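Local coordinates for putative iron-uptake ABC transport system,periplasmic iron-binding protein (Campylobacter jejuni, PDB 3E13), which binds ferric iron and probably delivers it in the periplasm to an ABC transporter for iron uptake, at residues R104-N109 against I222-D227. Residues are numbered along the deposited sequence; the frame is centred on the assembly and turned at random.
Sequences RIIAYN and IFPNQD
An antiparallel bridge of the mixed sheet, a hydrogen-bonded pair, joins Ile-106 on strand 97-109 to Ile-222 at the end of strand 219-222. Both backbone bonds are nearly straight: Ile-106 N donates to Ile-222 O at 3.1 Å (N-H...O 174°), and Ile-222 N returns a bond to Ile-106 O at 2.8 Å (164°). The two isoleucines project from the same face, where CB of Ile-106 lies 4.2 Å from CB of Ile-222. Ile-222 also meets the Tyr-108 ring, its CG1 lying 3.8 Å from CD2 of Tyr-108, with the two side chains roughly perpendicular.

In this periplasmic solute-binding fold, strand 97-109 also pairs with strand 193-197 and carries Arg-104, whose side chain lies close to the iron ligand Tyr-143 and forms a salt bridge with Asp-179. Past the bridge the chain leaves the sheet, yet the ring of Pro-224 still packs against the tip of Ile-106, its CG 3.8 Å from CD1 of Ile-106. Ile-105 has CG2 anti to its carbonyl carbon, and this methyl lies 3.6 Å from CD2 of Phe-223; the two side chains extend in much the same direction, flank to flank. The Phe-223 ring additionally stacks with that of Phe-291.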
loop_
_atom_site.group_PDB
_atom_site.type_symbol
_atom_site.label_atom_id
_atom_site.label_comp_id
_atom_site.label_asym_id
_atom_site.label_seq_id
_atom_site.Cartn_x
_atom_site.Cartn_y
_atom_site.Cartn_z
ATOM N N ARG A 104 -0.601 1.762 7.450
ATOM C CA ARG A 104 -2.041 1.734 7.481
ATOM C C ARG A 104 -2.448 2.082 8.924
ATOM O O ARG A 104 -2.232 1.303 9.875
ATOM C CB ARG A 104 -2.590 0.390 7.010
ATOM C CG ARG A 104 -4.067 0.460 6.665
ATOM C CD ARG A 104 -4.446 -0.500 5.610
ATOM N NE ARG A 104 -5.801 -0.299 5.098
ATOM C CZ ARG A 104 -6.159 0.638 4.211
ATOM N NH1 ARG A 104 -5.266 1.502 3.776
ATOM N NH2 ARG A 104 -7.419 0.763 3.786
ATOM N N ILE A 105 -3.010 3.276 9.063
ATOM C CA ILE A 105 -3.304 3.848 10.377
ATOM C C ILE A 105 -4.772 4.035 10.592
ATOM O O ILE A 105 -5.603 3.686 9.721
ATOM C CB ILE A 105 -2.503 5.179 10.567
ATOM C CG1 ILE A 105 -2.791 6.205 9.466
ATOM C CG2 ILE A 105 -0.968 4.832 10.522
ATOM C CD1 ILE A 105 -4.155 6.857 9.522
ATOM N N ILE A 106 -5.132 4.569 11.749
ATOM C CA ILE A 106 -6.548 4.853 12.035
ATOM C C ILE A 106 -6.645 6.380 12.129
ATOM O O ILE A 106 -5.957 7.010 12.941
ATOM C CB ILE A 106 -7.006 4.187 13.322
ATOM C CG1 ILE A 106 -6.889 2.670 13.245
ATOM C CG2 ILE A 106 -8.485 4.566 13.650
ATOM C CD1 ILE A 106 -6.946 1.970 14.617
ATOM N N ALA A 107 -7.466 6.975 11.276
ATOM C CA ALA A 107 -7.592 8.432 11.231
ATOM C C ALA A 107 -8.858 8.857 11.979
ATOM O O ALA A 107 -9.874 8.148 11.921
ATOM C CB ALA A 107 -7.589 8.950 9.793
ATOM N N TYR A 108 -8.766 9.977 12.711
ATOM C CA TYR A 108 -9.939 10.589 13.374
ATOM C C TYR A 108 -10.052 12.062 12.957
ATOM O O TYR A 108 -9.135 12.597 12.343
ATOM C CB TYR A 108 -9.867 10.445 14.881
ATOM C CG TYR A 108 -8.686 11.127 15.501
ATOM C CD1 TYR A 108 -8.810 12.374 16.085
ATOM C CD2 TYR A 108 -7.448 10.520 15.521
ATOM C CE1 TYR A 108 -7.715 12.992 16.650
ATOM C CE2 TYR A 108 -6.360 11.133 16.104
ATOM C CZ TYR A 108 -6.500 12.390 16.630
ATOM O OH TYR A 108 -5.403 13.038 17.221
ATOM N N ASN A 109 -11.160 12.707 13.324
ATOM C CA ASN A 109 -11.363 14.124 13.032
ATOM C C ASN A 109 -10.808 14.960 14.185
ATOM O O ASN A 109 -11.394 15.028 15.279
ATOM C CB ASN A 109 -12.861 14.400 12.822
ATOM C CG ASN A 109 -13.125 15.737 12.187
ATOM O OD1 ASN A 109 -13.942 15.865 11.228
ATOM N ND2 ASN A 109 -12.474 16.739 12.683
ATOM N N ILE A 222 -3.868 8.118 14.456
ATOM C CA ILE A 222 -3.442 7.122 15.449
ATOM C C ILE A 222 -2.534 6.132 14.758
ATOM O O ILE A 222 -2.968 5.450 13.843
ATOM C CB ILE A 222 -4.676 6.389 16.028
ATOM C CG1 ILE A 222 -5.640 7.392 16.706
ATOM C CG2 ILE A 222 -4.281 5.278 16.945
ATOM C CD1 ILE A 222 -7.043 6.901 16.927
ATOM N N PHE A 223 -1.295 6.029 15.191
ATOM C CA PHE A 223 -0.433 4.932 14.777
ATOM C C PHE A 223 -0.748 3.707 15.641
ATOM O O PHE A 223 -0.451 3.713 16.837
ATOM C CB PHE A 223 1.020 5.355 14.952
ATOM C CG PHE A 223 1.450 6.403 13.958
ATOM C CD1 PHE A 223 1.651 7.709 14.344
ATOM C CD2 PHE A 223 1.683 6.052 12.640
ATOM C CE1 PHE A 223 2.008 8.671 13.412
ATOM C CE2 PHE A 223 2.072 7.011 11.707
ATOM C CZ PHE A 223 2.221 8.319 12.116
ATOM N N PRO A 224 -1.421 2.683 15.114
ATOM C CA PRO A 224 -1.842 1.612 15.996
ATOM C C PRO A 224 -0.686 0.822 16.595
ATOM O O PRO A 224 0.395 0.690 16.010
ATOM C CB PRO A 224 -2.757 0.747 15.106
ATOM C CG PRO A 224 -3.221 1.722 14.047
ATOM C CD PRO A 224 -1.976 2.502 13.768
ATOM N N ASN A 225 -0.976 0.301 17.762
ATOM C CA ASN A 225 -0.162 -0.689 18.461
ATOM C C ASN A 225 1.165 -0.171 19.009
ATOM O O ASN A 225 2.138 -0.924 19.088
ATOM C CB ASN A 225 0.021 -1.941 17.595
ATOM C CG ASN A 225 -1.287 -2.704 17.370
ATOM O OD1 ASN A 225 -2.163 -2.220 16.681
ATOM N ND2 ASN A 225 -1.397 -3.919 17.946
ATOM N N GLN A 226 1.219 1.111 19.316
ATOM C CA GLN A 226 2.434 1.724 19.846
ATOM C C GLN A 226 2.861 1.128 21.170
ATOM O O GLN A 226 4.057 1.161 21.488
ATOM C CB GLN A 226 2.282 3.230 19.965
ATOM C CG GLN A 226 2.148 3.970 18.652
ATOM C CD GLN A 226 3.217 3.635 17.697
ATOM O OE1 GLN A 226 4.378 4.061 17.908
ATOM N NE2 GLN A 226 2.898 2.818 16.653
ATOM N N ASP A 227 1.916 0.587 21.928
ATOM C CA ASP A 227 2.266 -0.003 23.232
ATOM C C ASP A 227 2.825 -1.408 23.101
ATOM O O ASP A 227 3.247 -2.005 24.111
ATOM C CB ASP A 227 1.065 -0.017 24.191
ATOM C CG ASP A 227 0.464 1.352 24.427
ATOM O OD1 ASP A 227 1.227 2.275 24.710
ATOM O OD2 ASP A 227 -0.783 1.561 24.343
#